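Local coordinates for hypothetical protein aq_1956 (Aquifex aeolicus, PDB 2YVT) that is of uncharacterised function but belongs to the calcineurin-like metallophosphoesterase superfamily, whose members typically hydrolyse phosphoester bonds, at residues P22-V27 against G86-K91; T77-F82 against A110-T115; T92-G97 against K104-A109; T182-E187 against T231-P236; V215-H220 against A245-T250. All coordinates share one frame; numbering follows the deposited sequence.

Interactions 3, 4 and 5 are buried, whereas interactions 1 and 2 are partly buried and finish their hydrophobic cores with a wet polar edge. In interaction 1 water joins a lysine to backbone carbonyls; in interaction 2 it sits between two carboxylates. Interactions 2 and 3 share helix 103-112 and touch through Phe82 and Ala109 and through Leu78 and Phe106. Interactions 4 and 5 use neighbouring strands, 231-235 and 215-218, of one sheet; interaction 5 also reaches strand 243-248 of the sheet that holds strand 91-95 of interaction 3. Interaction 4 packs a proline-rich loop on its sheet; interaction 5 packs the two sheets together through aliphatic side chains.

Interaction 1: P22-V27 against G86-K91; sequences PKLKGV and GELGVK
Leu24 and Lys25 of helix 21-31 meet Leu88, joining that helix to the turn that follows helix 65-86 and leads into strand 91-95. The apolar part is a leucine held at both of its methyls. Leu88 CD1 touches Leu24 CD2 at 3.9 Å, the two side chains crossing at about a right angle, while Leu88 CD2 rests on Lys25 CB at 3.8 Å. Leu24 holds CG anti to its backbone N (chi1 -173°), which brings CD2 to Leu88; its side chain also packs on Leu9 and Ile11 of strand 7-12. The branched Leu88 side chain packs in addition on Ile28 of the helix and on Leu36 of strand 35-39.

The connection is a type I beta turn, Gly86 to Gly89, closed by Gly89 N bonding to Gly86 O at 2.9 Å. Gly89 is where the chain leaves helical geometry, with a positive phi of 80° that a residue without a CB adopts easily.

Lysine suits the solvent side because its methylenes can lie on Leu88 while its ammonium stays wet. A bend at chi4 (71°) turns Lys25 NZ toward the turn, where one water, 2.8 Å from NZ, donates to Leu88 O at 2.7 Å. A second water accepts from Lys25 NZ and makes a weak bond to Glu87 O at 3.5 Å. The carboxylate of Glu87 stays apart, its OE1 6.9 Å from Lys25 NZ.

Interaction 2: T77-F82 against A110-T115; sequences TLDKFF and AYEAET
Phe82, on helix 65-86, packs against Ala110 and Ala113 in a helix-helix contact near the end of helix 103-112, two elements of the alpha/beta fold that lie side by side over strand 120-122.

The aromatic interaction is a CH-pi contact: Ala110 CA stands over one face of the Phe82 ring, 4.2 Å from its centroid and 25° off the normal. On the opposite face lies Phe81 CD2, 3.9 Å above the ring plane, so the ring is held between its own helix and the next. Alanine suits this spot because its small side chain lets the helix backbone come down onto the ring.

Apolar packing continues at the base of the phenylalanine. Ala113 CB approaches the ring obliquely and meets Phe82 CB at 3.7 Å. Ile120 and Val122 of strand 120-122 and Ala109 also touch the Phe82 side chain.

At the more exposed side Asp79 OD1 and Glu112 OE1 are 4.1 Å apart, their carboxylate planes 41° apart; like charges so close would probably repel, an effect a water between them may ease. Glu112 also has a salt bridge from its OE2 to Arg108 NE. The water donates to Asp79 OD1 at 2.8 Å and, weakly, to Glu112 OE1 at 3.1 Å.

Interaction 3: T92-G97 against K104-A109; sequences TFVVPG and KIFLRA
Phe106 reaches from helix 103-112 to Pro96 and Val94, joining the first strand and the helix of the beta-alpha-beta unit made by strand 91-95, helix 103-112 and strand 120-122. Such a crossover packs its helix on one face of the sheet, and here one aromatic side chain spans the gap: the nearest CA atoms, those of Pro96 and Phe106, are 8.1 Å apart.

The CH-pi interaction comes first. Pro96 CB lies over one face of the Phe106 ring, 4.0 Å from the centroid and 21° off the normal, displaced toward the rim on the side of CE2 and CZ. The pyrrolidine and the phenylalanine cross at about a right angle. Proline suits the place: it closes the strand with a rigid apolar ring that offers C-H groups to the aromatic face. Just beyond, Gly97 gives its N-H to Asp100 OD2, in a loop that sits where relatives usually carry a Gly-Asn-His-Asp/Glu signature, here changed to Gly-Lys-Asn-Asp.

Plain apolar packing does the rest. Phe106 holds CG anti to its backbone N (chi1 -180°), which carries the ring straight off the helix toward the strand. There Val94, two residues before Pro96 and therefore on the same side of the strand, meets the ring at its edge. Beta-branched valine fits both strand geometry and this hydrophobic layer. Ile42, Val122 and Leu78 lie against the same core. Val94 CG1 comes near the ring plane and is 4.2 Å from Phe106 CZ.

Interaction 4: T182-E187 against T231-P236; sequences TPPIGE and TIVVNP
The flat amide of Asn235 is approached at its nitrogen by Pro183 CB, 4.1 Å from Asn235 ND2, a van der Waals contact. Pro184 packs on the same strand, 231-235, through its CG and CD, each 3.9 Å from Val233 CG1.

Strand alternation puts Val233 and Asn235 on one side, facing the loop. Val233 keeps CG1 anti to its backbone N (chi1 -178°), which sets that methyl against Pro184. Two prolines in succession stiffen the loop and give it an apolar surface suited to a valine.

Asparagine can both donate and accept, and its buried amide does both: Asn235 ND2 binds Val189 O and Gly219 O, while OD1 accepts from Lys12 NZ. These bonds fix the rotation of the amide beside Pro183, and the nearby ammonium would probably polarise its carbonyl.

The Thr-Pro-Pro loop follows strand 175-180, in the position where relatives often have His-x-Pro-Pro; here Tyr181 stands in the place of the His. Pro184 also packs on Val204 and Asn205 of helix 202-211 and on Val228 of strand 224-228, while Val218 of strand 215-218 touches Pro183, Val233 and Asn235.

Interaction 5: V215-H220 against A245-T250; sequences VAIVGH and AFLDLT
Val215 and Ile217 of strand 215-218 meet Leu247 and Leu249, on and just after strand 243-248, through methyl groups alone. Val215 divides its two branches between the leucines: CG1 reaches Leu247 CD2 at 3.9 Å, tip to tip, and CG2 reaches Leu249 CD2 at 4.1 Å. That split follows from its torsion, with CG1 anti to the backbone N (chi1 177°) and CG2 anti to the carbonyl carbon. From the next inward-facing position, Ile217 CD1 comes to Leu247 CD2 at 4.3 Å. The branched valine and isoleucine suit an extended strand, and the longer leucines bridge backbones that stay well apart, with the CA atoms of Val215 and Leu249 8.6 Å from each other.

One shell out, Leu247 is backed by Val8 and Ile254 on the strands flanking its own, and Ile217 packs on Ala10. An Asx turn spans Leu249 just past the strand: Thr250 N donates to Asp248 OD1 at 2.9 Å, a bent bond (137° at the hydrogen). Leu249 O is bound in turn by Arg175 NH2.

Farther along the first segment, the ring of His220 meets that of Tyr181. Strands of two sheets facing each other through aliphatic side chains form the interface between the two beta layers of the alpha/beta/beta/alpha sandwich of calcineurin-like metallophosphoesterases.

Interaction 1: P22-V27 against G86-K91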
# COMPACT_ATOMS: atom_id res chain seq x y z
N PRO A 22 15.20 12.19 1.73
CA PRO A 22 15.72 13.14 2.73
C PRO A 22 14.65 13.99 3.43
O PRO A 22 14.76 14.25 4.64
CB PRO A 22 16.68 14.01 1.92
CG PRO A 22 17.14 13.10 0.82
CD PRO A 22 15.90 12.32 0.44
N LYS A 23 13.62 14.40 2.70
CA LYS A 23 12.54 15.17 3.32
C LYS A 23 11.70 14.28 4.24
O LYS A 23 11.28 14.71 5.32
CB LYS A 23 11.69 15.89 2.28
CG LYS A 23 12.39 17.15 1.77
CD LYS A 23 11.60 17.86 0.69
CE LYS A 23 12.41 19.02 0.09
NZ LYS A 23 12.54 20.18 1.02
N LEU A 24 11.48 13.03 3.82
CA LEU A 24 10.76 12.09 4.68
C LEU A 24 11.53 11.83 5.98
O LEU A 24 10.94 11.81 7.07
CB LEU A 24 10.46 10.79 3.92
CG LEU A 24 9.57 9.78 4.66
CD1 LEU A 24 8.17 10.33 4.94
CD2 LEU A 24 9.50 8.46 3.91
N LYS A 25 12.84 11.68 5.87
CA LYS A 25 13.73 11.55 7.02
C LYS A 25 13.57 12.73 7.99
O LYS A 25 13.52 12.54 9.21
CB LYS A 25 15.18 11.44 6.55
CG LYS A 25 16.18 11.14 7.66
CD LYS A 25 17.55 10.80 7.11
CE LYS A 25 18.42 10.12 8.17
NZ LYS A 25 17.95 8.72 8.48
N GLY A 26 13.47 13.94 7.44
CA GLY A 26 13.28 15.15 8.24
C GLY A 26 11.99 15.11 9.04
O GLY A 26 11.97 15.46 10.23
N VAL A 27 10.91 14.68 8.39
CA VAL A 27 9.60 14.57 9.05
C VAL A 27 9.67 13.54 10.17
O VAL A 27 9.15 13.76 11.26
CB VAL A 27 8.47 14.23 8.05
CG1 VAL A 27 7.15 13.95 8.77
CG2 VAL A 27 8.30 15.35 7.04
N GLY A 86 14.67 1.07 4.89
CA GLY A 86 15.22 0.43 6.09
C GLY A 86 16.10 1.35 6.91
O GLY A 86 15.98 1.42 8.14
N GLU A 87 16.96 2.10 6.22
CA GLU A 87 17.89 3.04 6.86
C GLU A 87 17.21 4.21 7.58
O GLU A 87 17.85 4.91 8.37
CB GLU A 87 18.91 3.55 5.85
CG GLU A 87 19.91 2.47 5.45
CD GLU A 87 21.05 2.98 4.60
OE1 GLU A 87 21.08 4.19 4.27
OE2 GLU A 87 21.93 2.16 4.25
N LEU A 88 15.91 4.42 7.33
CA LEU A 88 15.16 5.43 8.08
C LEU A 88 14.98 5.00 9.54
O LEU A 88 14.72 5.84 10.42
CB LEU A 88 13.81 5.72 7.43
CG LEU A 88 13.88 6.32 6.02
CD1 LEU A 88 12.48 6.41 5.44
CD2 LEU A 88 14.55 7.69 6.07
N GLY A 89 15.07 3.69 9.77
CA GLY A 89 15.18 3.13 11.13
C GLY A 89 13.90 2.99 11.94
O GLY A 89 13.96 2.69 13.13
N VAL A 90 12.75 3.22 11.30
CA VAL A 90 11.44 3.14 11.96
C VAL A 90 10.82 1.75 11.73
O VAL A 90 11.07 1.13 10.69
CB VAL A 90 10.47 4.22 11.38
CG1 VAL A 90 9.22 4.38 12.24
CG2 VAL A 90 11.19 5.56 11.21
N LYS A 91 10.03 1.25 12.68
CA LYS A 91 9.18 0.09 12.40
C LYS A 91 8.31 0.44 11.20
O LYS A 91 7.62 1.45 11.21
CB LYS A 91 8.31 -0.27 13.60
CG LYS A 91 7.35 -1.45 13.34
CD LYS A 91 8.11 -2.77 13.22
CE LYS A 91 7.23 -3.87 12.63
NZ LYS A 91 7.37 -3.94 11.13
O HOH W 1 15.53 8.37 9.88
O HOH W 2 18.72 7.40 6.09

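Interaction 2: T77-F82 against A110-T115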
# COMPACT_ATOMS: atom_id res chain seq x y z
N THR A 77 15.94 -2.00 -8.20
CA THR A 77 15.16 -0.88 -7.68
C THR A 77 14.46 -1.27 -6.38
O THR A 77 14.45 -0.50 -5.42
CB THR A 77 14.15 -0.39 -8.73
OG1 THR A 77 14.84 -0.10 -9.94
CG2 THR A 77 13.43 0.88 -8.25
N LEU A 78 13.93 -2.49 -6.31
CA LEU A 78 13.33 -2.96 -5.05
C LEU A 78 14.36 -3.09 -3.94
O LEU A 78 14.10 -2.70 -2.79
CB LEU A 78 12.61 -4.29 -5.26
CG LEU A 78 11.29 -4.23 -6.03
CD1 LEU A 78 10.79 -5.65 -6.30
CD2 LEU A 78 10.25 -3.41 -5.29
N ASP A 79 15.54 -3.61 -4.27
CA ASP A 79 16.60 -3.72 -3.28
C ASP A 79 16.98 -2.34 -2.74
O ASP A 79 17.16 -2.16 -1.54
CB ASP A 79 17.82 -4.42 -3.88
CG ASP A 79 17.60 -5.89 -4.11
OD1 ASP A 79 16.59 -6.45 -3.65
OD2 ASP A 79 18.47 -6.50 -4.79
N LYS A 80 17.05 -1.36 -3.64
CA LYS A 80 17.37 0.01 -3.24
C LYS A 80 16.27 0.60 -2.36
O LYS A 80 16.56 1.28 -1.37
CB LYS A 80 17.58 0.89 -4.48
CG LYS A 80 18.06 2.29 -4.17
CD LYS A 80 18.29 3.02 -5.47
CE LYS A 80 18.62 4.48 -5.28
NZ LYS A 80 18.77 5.12 -6.63
N PHE A 81 15.02 0.30 -2.70
CA PHE A 81 13.90 0.74 -1.87
C PHE A 81 14.00 0.16 -0.45
O PHE A 81 13.88 0.89 0.52
CB PHE A 81 12.57 0.33 -2.51
CG PHE A 81 11.39 0.46 -1.58
CD1 PHE A 81 10.78 1.70 -1.37
CD2 PHE A 81 10.88 -0.65 -0.91
CE1 PHE A 81 9.69 1.82 -0.50
CE2 PHE A 81 9.78 -0.54 -0.05
CZ PHE A 81 9.20 0.70 0.16
N PHE A 82 14.21 -1.15 -0.33
CA PHE A 82 14.26 -1.71 1.01
C PHE A 82 15.43 -1.17 1.82
O PHE A 82 15.29 -0.89 3.01
CB PHE A 82 14.24 -3.24 0.99
CG PHE A 82 12.90 -3.80 0.65
CD1 PHE A 82 11.85 -3.73 1.57
CD2 PHE A 82 12.67 -4.38 -0.59
CE1 PHE A 82 10.59 -4.24 1.26
CE2 PHE A 82 11.41 -4.90 -0.91
CZ PHE A 82 10.37 -4.83 0.01
N ALA A 110 11.65 -8.65 -0.42
CA ALA A 110 11.24 -8.50 0.97
C ALA A 110 11.99 -9.48 1.87
O ALA A 110 12.53 -9.10 2.92
CB ALA A 110 9.75 -8.72 1.10
N TYR A 111 12.05 -10.74 1.43
CA TYR A 111 12.78 -11.77 2.17
C TYR A 111 14.24 -11.38 2.38
O TYR A 111 14.77 -11.48 3.49
CB TYR A 111 12.68 -13.10 1.43
CG TYR A 111 13.56 -14.18 2.01
CD1 TYR A 111 13.13 -14.90 3.13
CD2 TYR A 111 14.79 -14.49 1.45
CE1 TYR A 111 13.92 -15.89 3.68
CE2 TYR A 111 15.58 -15.49 1.99
CZ TYR A 111 15.14 -16.18 3.10
OH TYR A 111 15.92 -17.18 3.66
N GLU A 112 14.89 -10.93 1.31
CA GLU A 112 16.32 -10.58 1.34
C GLU A 112 16.62 -9.42 2.27
O GLU A 112 17.74 -9.31 2.81
CB GLU A 112 16.81 -10.26 -0.06
CG GLU A 112 16.89 -11.48 -0.95
CD GLU A 112 17.49 -11.17 -2.30
OE1 GLU A 112 18.10 -10.09 -2.45
OE2 GLU A 112 17.35 -12.00 -3.22
N ALA A 113 15.62 -8.57 2.48
CA ALA A 113 15.77 -7.38 3.31
C ALA A 113 15.70 -7.68 4.81
O ALA A 113 15.98 -6.80 5.62
CB ALA A 113 14.72 -6.36 2.92
N GLU A 114 15.32 -8.91 5.17
CA GLU A 114 15.01 -9.24 6.56
C GLU A 114 16.17 -9.15 7.56
O GLU A 114 15.97 -8.71 8.69
CB GLU A 114 14.35 -10.61 6.66
CG GLU A 114 12.93 -10.65 6.14
CD GLU A 114 12.26 -11.99 6.37
OE1 GLU A 114 12.94 -13.03 6.25
OE2 GLU A 114 11.05 -12.00 6.67
N THR A 115 17.38 -9.56 7.16
CA THR A 115 18.49 -9.56 8.11
C THR A 115 19.03 -8.15 8.37
O THR A 115 19.25 -7.77 9.52
CB THR A 115 19.62 -10.53 7.71
OG1 THR A 115 19.08 -11.86 7.66
CG2 THR A 115 20.77 -10.50 8.73
O HOH W 3 15.91 -9.05 -4.39

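Interaction 3: T92-G97 against K104-A109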
# COMPACT_ATOMS: atom_id res chain seq x y z
N THR A 92 8.35 -0.40 10.17
CA THR A 92 7.76 -0.05 8.88
C THR A 92 6.93 -1.19 8.33
O THR A 92 7.37 -2.35 8.35
CB THR A 92 8.87 0.30 7.86
OG1 THR A 92 9.68 1.37 8.37
CG2 THR A 92 8.29 0.73 6.51
N PHE A 93 5.73 -0.86 7.85
CA PHE A 93 4.91 -1.80 7.10
C PHE A 93 4.83 -1.33 5.66
O PHE A 93 4.60 -0.15 5.40
CB PHE A 93 3.50 -1.90 7.69
CG PHE A 93 3.46 -2.47 9.07
CD1 PHE A 93 3.84 -3.79 9.30
CD2 PHE A 93 3.06 -1.69 10.15
CE1 PHE A 93 3.80 -4.34 10.58
CE2 PHE A 93 3.03 -2.21 11.44
CZ PHE A 93 3.40 -3.54 11.65
N VAL A 94 5.03 -2.27 4.74
CA VAL A 94 5.01 -1.99 3.31
C VAL A 94 3.94 -2.85 2.66
O VAL A 94 3.88 -4.05 2.91
CB VAL A 94 6.39 -2.30 2.67
CG1 VAL A 94 6.35 -2.09 1.15
CG2 VAL A 94 7.49 -1.45 3.31
N VAL A 95 3.11 -2.24 1.81
CA VAL A 95 2.04 -2.96 1.10
C VAL A 95 2.19 -2.66 -0.40
O VAL A 95 2.22 -1.50 -0.78
CB VAL A 95 0.64 -2.54 1.62
CG1 VAL A 95 -0.46 -3.21 0.81
CG2 VAL A 95 0.52 -2.87 3.11
N PRO A 96 2.33 -3.71 -1.23
CA PRO A 96 2.66 -3.47 -2.64
C PRO A 96 1.50 -2.89 -3.45
O PRO A 96 0.32 -3.15 -3.14
CB PRO A 96 3.03 -4.87 -3.15
CG PRO A 96 2.22 -5.79 -2.31
CD PRO A 96 2.22 -5.15 -0.94
N GLY A 97 1.85 -2.12 -4.48
CA GLY A 97 0.86 -1.59 -5.40
C GLY A 97 0.68 -2.43 -6.65
O GLY A 97 1.28 -3.51 -6.81
N LYS A 104 6.24 -12.62 -6.99
CA LYS A 104 7.30 -13.53 -6.54
C LYS A 104 8.64 -12.80 -6.39
O LYS A 104 9.40 -13.09 -5.46
CB LYS A 104 7.42 -14.75 -7.46
CG LYS A 104 6.16 -15.67 -7.39
CD LYS A 104 6.32 -16.96 -8.19
CE LYS A 104 5.08 -17.86 -8.07
NZ LYS A 104 3.84 -17.28 -8.66
N ILE A 105 8.91 -11.85 -7.28
CA ILE A 105 10.14 -11.05 -7.22
C ILE A 105 10.06 -10.03 -6.08
O ILE A 105 11.03 -9.82 -5.34
CB ILE A 105 10.44 -10.39 -8.58
CG1 ILE A 105 10.77 -11.49 -9.60
CG2 ILE A 105 11.57 -9.36 -8.46
CD1 ILE A 105 11.05 -11.00 -11.00
N PHE A 106 8.90 -9.40 -5.92
CA PHE A 106 8.70 -8.46 -4.83
C PHE A 106 8.92 -9.15 -3.47
O PHE A 106 9.60 -8.61 -2.60
CB PHE A 106 7.30 -7.86 -4.90
CG PHE A 106 7.03 -6.88 -3.81
CD1 PHE A 106 7.53 -5.59 -3.88
CD2 PHE A 106 6.32 -7.27 -2.68
CE1 PHE A 106 7.29 -4.68 -2.84
CE2 PHE A 106 6.09 -6.38 -1.65
CZ PHE A 106 6.58 -5.09 -1.73
N LEU A 107 8.34 -10.33 -3.30
CA LEU A 107 8.47 -11.04 -2.03
C LEU A 107 9.88 -11.58 -1.80
O LEU A 107 10.34 -11.63 -0.66
CB LEU A 107 7.43 -12.15 -1.91
CG LEU A 107 5.99 -11.64 -1.84
CD1 LEU A 107 5.01 -12.80 -1.74
CD2 LEU A 107 5.77 -10.64 -0.70
N ARG A 108 10.58 -11.94 -2.87
CA ARG A 108 11.98 -12.31 -2.73
C ARG A 108 12.81 -11.13 -2.23
O ARG A 108 13.66 -11.30 -1.35
CB ARG A 108 12.54 -12.87 -4.05
CG ARG A 108 14.03 -13.15 -4.00
CD ARG A 108 14.39 -14.31 -3.08
NE ARG A 108 15.84 -14.35 -2.86
CZ ARG A 108 16.47 -15.31 -2.19
NH1 ARG A 108 15.79 -16.34 -1.69
NH2 ARG A 108 17.79 -15.25 -2.03
N ALA A 109 12.55 -9.93 -2.76
CA ALA A 109 13.23 -8.73 -2.28
C ALA A 109 12.92 -8.47 -0.80
O ALA A 109 13.81 -8.14 -0.03
CB ALA A 109 12.86 -7.52 -3.14

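Interaction 4: T182-E187 against T231-P236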
# COMPACT_ATOMS: atom_id res chain seq x y z
N THR A 182 -5.66 -0.27 -2.90
CA THR A 182 -6.90 0.22 -3.49
C THR A 182 -7.80 0.87 -2.43
O THR A 182 -8.10 0.25 -1.41
CB THR A 182 -7.65 -0.92 -4.18
OG1 THR A 182 -6.79 -1.53 -5.14
CG2 THR A 182 -8.89 -0.41 -4.89
N PRO A 183 -8.24 2.12 -2.68
CA PRO A 183 -9.17 2.76 -1.76
C PRO A 183 -10.62 2.38 -2.03
O PRO A 183 -10.96 1.92 -3.13
CB PRO A 183 -8.97 4.25 -2.06
CG PRO A 183 -8.64 4.30 -3.52
CD PRO A 183 -7.88 3.01 -3.81
N PRO A 184 -11.49 2.57 -1.02
CA PRO A 184 -12.92 2.40 -1.26
C PRO A 184 -13.48 3.60 -2.01
O PRO A 184 -12.83 4.66 -2.07
CB PRO A 184 -13.50 2.40 0.15
CG PRO A 184 -12.57 3.30 0.92
CD PRO A 184 -11.20 2.99 0.36
N ILE A 185 -14.68 3.45 -2.54
CA ILE A 185 -15.45 4.58 -3.07
C ILE A 185 -15.77 5.54 -1.92
O ILE A 185 -16.35 5.15 -0.91
CB ILE A 185 -16.77 4.11 -3.73
CG1 ILE A 185 -16.53 2.99 -4.75
CG2 ILE A 185 -17.52 5.31 -4.34
CD1 ILE A 185 -15.65 3.35 -5.93
N GLY A 186 -15.37 6.80 -2.08
CA GLY A 186 -15.61 7.82 -1.07
C GLY A 186 -15.63 9.20 -1.68
O GLY A 186 -15.29 9.39 -2.85
N GLU A 187 -16.01 10.19 -0.88
CA GLU A 187 -16.07 11.57 -1.37
C GLU A 187 -14.69 12.09 -1.76
O GLU A 187 -14.54 12.82 -2.75
CB GLU A 187 -16.71 12.47 -0.30
CG GLU A 187 -16.95 13.90 -0.77
CD GLU A 187 -17.70 14.74 0.25
OE1 GLU A 187 -18.09 14.21 1.31
OE2 GLU A 187 -17.91 15.94 -0.03
N THR A 231 -15.51 2.89 9.70
CA THR A 231 -14.06 2.91 9.57
C THR A 231 -13.54 4.28 9.14
O THR A 231 -14.06 4.87 8.18
CB THR A 231 -13.62 1.88 8.51
OG1 THR A 231 -14.08 0.59 8.90
CG2 THR A 231 -12.10 1.87 8.30
N ILE A 232 -12.52 4.78 9.82
CA ILE A 232 -11.81 5.99 9.37
C ILE A 232 -10.86 5.57 8.26
O ILE A 232 -9.94 4.78 8.48
CB ILE A 232 -10.98 6.66 10.48
CG1 ILE A 232 -11.88 7.07 11.66
CG2 ILE A 232 -10.19 7.87 9.93
CD1 ILE A 232 -11.10 7.49 12.87
N VAL A 233 -11.10 6.09 7.06
CA VAL A 233 -10.28 5.78 5.90
C VAL A 233 -9.38 6.98 5.60
O VAL A 233 -9.86 8.11 5.49
CB VAL A 233 -11.13 5.40 4.67
CG1 VAL A 233 -10.24 5.04 3.48
CG2 VAL A 233 -12.08 4.24 5.02
N VAL A 234 -8.08 6.71 5.48
CA VAL A 234 -7.10 7.76 5.25
C VAL A 234 -6.32 7.46 3.98
O VAL A 234 -5.66 6.42 3.88
CB VAL A 234 -6.10 7.88 6.44
CG1 VAL A 234 -5.09 9.00 6.19
CG2 VAL A 234 -6.85 8.12 7.74
N ASN A 235 -6.40 8.38 3.01
CA ASN A 235 -5.55 8.32 1.83
C ASN A 235 -4.57 9.49 1.93
O ASN A 235 -4.97 10.65 1.86
CB ASN A 235 -6.37 8.39 0.54
CG ASN A 235 -5.57 7.93 -0.66
OD1 ASN A 235 -4.35 8.14 -0.71
ND2 ASN A 235 -6.24 7.29 -1.62
N PRO A 236 -3.28 9.18 2.13
CA PRO A 236 -2.30 10.26 2.39
C PRO A 236 -2.13 11.28 1.27
O PRO A 236 -1.60 12.35 1.52
CB PRO A 236 -0.98 9.50 2.59
CG PRO A 236 -1.37 8.08 2.88
CD PRO A 236 -2.67 7.84 2.18

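Interaction 5: V215-H220 against A245-T250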
# COMPACT_ATOMS: atom_id res chain seq x y z
N VAL A 215 -9.39 1.58 11.39
CA VAL A 215 -8.74 2.51 10.46
C VAL A 215 -8.35 1.73 9.21
O VAL A 215 -7.97 0.56 9.27
CB VAL A 215 -7.46 3.13 11.09
CG1 VAL A 215 -6.72 4.04 10.11
CG2 VAL A 215 -7.79 3.88 12.38
N ALA A 216 -8.49 2.39 8.06
CA ALA A 216 -7.97 1.86 6.81
C ALA A 216 -7.07 2.91 6.17
O ALA A 216 -7.46 4.06 6.02
CB ALA A 216 -9.10 1.46 5.87
N ILE A 217 -5.85 2.50 5.83
CA ILE A 217 -4.90 3.38 5.14
C ILE A 217 -4.83 2.89 3.70
O ILE A 217 -4.64 1.71 3.45
CB ILE A 217 -3.50 3.34 5.81
CG1 ILE A 217 -3.59 3.83 7.27
CG2 ILE A 217 -2.50 4.17 5.00
CD1 ILE A 217 -2.36 3.54 8.11
N VAL A 218 -5.02 3.80 2.74
CA VAL A 218 -5.23 3.40 1.35
C VAL A 218 -4.40 4.23 0.37
O VAL A 218 -3.93 5.31 0.72
CB VAL A 218 -6.75 3.42 0.96
CG1 VAL A 218 -7.55 2.39 1.81
CG2 VAL A 218 -7.33 4.82 1.12
N GLY A 219 -4.24 3.72 -0.85
CA GLY A 219 -3.35 4.34 -1.84
C GLY A 219 -3.97 4.64 -3.19
O GLY A 219 -5.04 5.27 -3.28
N HIS A 220 -3.31 4.19 -4.26
CA HIS A 220 -3.78 4.42 -5.63
C HIS A 220 -4.11 5.91 -5.82
O HIS A 220 -3.30 6.76 -5.44
CB HIS A 220 -4.95 3.46 -5.97
CG HIS A 220 -5.26 3.36 -7.43
ND1 HIS A 220 -4.37 3.67 -8.44
CD2 HIS A 220 -6.39 2.93 -8.06
CE1 HIS A 220 -4.93 3.45 -9.61
NE2 HIS A 220 -6.16 3.00 -9.41
N ALA A 245 0.48 11.44 5.39
CA ALA A 245 -0.50 11.54 6.47
C ALA A 245 0.16 11.22 7.80
O ALA A 245 1.10 10.43 7.85
CB ALA A 245 -1.66 10.60 6.24
N PHE A 246 -0.32 11.85 8.86
CA PHE A 246 0.18 11.58 10.19
C PHE A 246 -1.01 11.29 11.11
O PHE A 246 -1.91 12.12 11.25
CB PHE A 246 1.03 12.75 10.71
CG PHE A 246 2.00 12.35 11.79
CD1 PHE A 246 3.25 11.85 11.46
CD2 PHE A 246 1.65 12.47 13.13
CE1 PHE A 246 4.15 11.47 12.46
CE2 PHE A 246 2.55 12.10 14.14
CZ PHE A 246 3.79 11.60 13.80
N LEU A 247 -1.01 10.10 11.70
CA LEU A 247 -2.14 9.61 12.47
C LEU A 247 -1.71 9.39 13.92
O LEU A 247 -0.62 8.88 14.17
CB LEU A 247 -2.67 8.28 11.90
CG LEU A 247 -3.14 8.11 10.44
CD1 LEU A 247 -1.99 8.08 9.44
CD2 LEU A 247 -3.94 6.82 10.33
N ASP A 248 -2.55 9.80 14.86
CA ASP A 248 -2.39 9.40 16.24
C ASP A 248 -3.56 8.48 16.58
O ASP A 248 -4.70 8.93 16.69
CB ASP A 248 -2.37 10.63 17.17
CG ASP A 248 -2.07 10.26 18.61
OD1 ASP A 248 -2.40 9.13 19.01
OD2 ASP A 248 -1.48 11.10 19.33
N LEU A 249 -3.28 7.19 16.70
CA LEU A 249 -4.32 6.19 16.92
C LEU A 249 -4.88 6.23 18.33
O LEU A 249 -5.98 5.71 18.58
CB LEU A 249 -3.80 4.78 16.61
CG LEU A 249 -3.24 4.55 15.21
CD1 LEU A 249 -2.89 3.08 15.03
CD2 LEU A 249 -4.21 5.01 14.13
N THR A 250 -4.14 6.83 19.26
CA THR A 250 -4.60 6.90 20.64
C THR A 250 -5.72 7.92 20.80
O THR A 250 -6.75 7.63 21.41
CB THR A 250 -3.44 7.22 21.60
OG1 THR A 250 -2.45 6.19 21.47
CG2 THR A 250 -3.92 7.27 23.05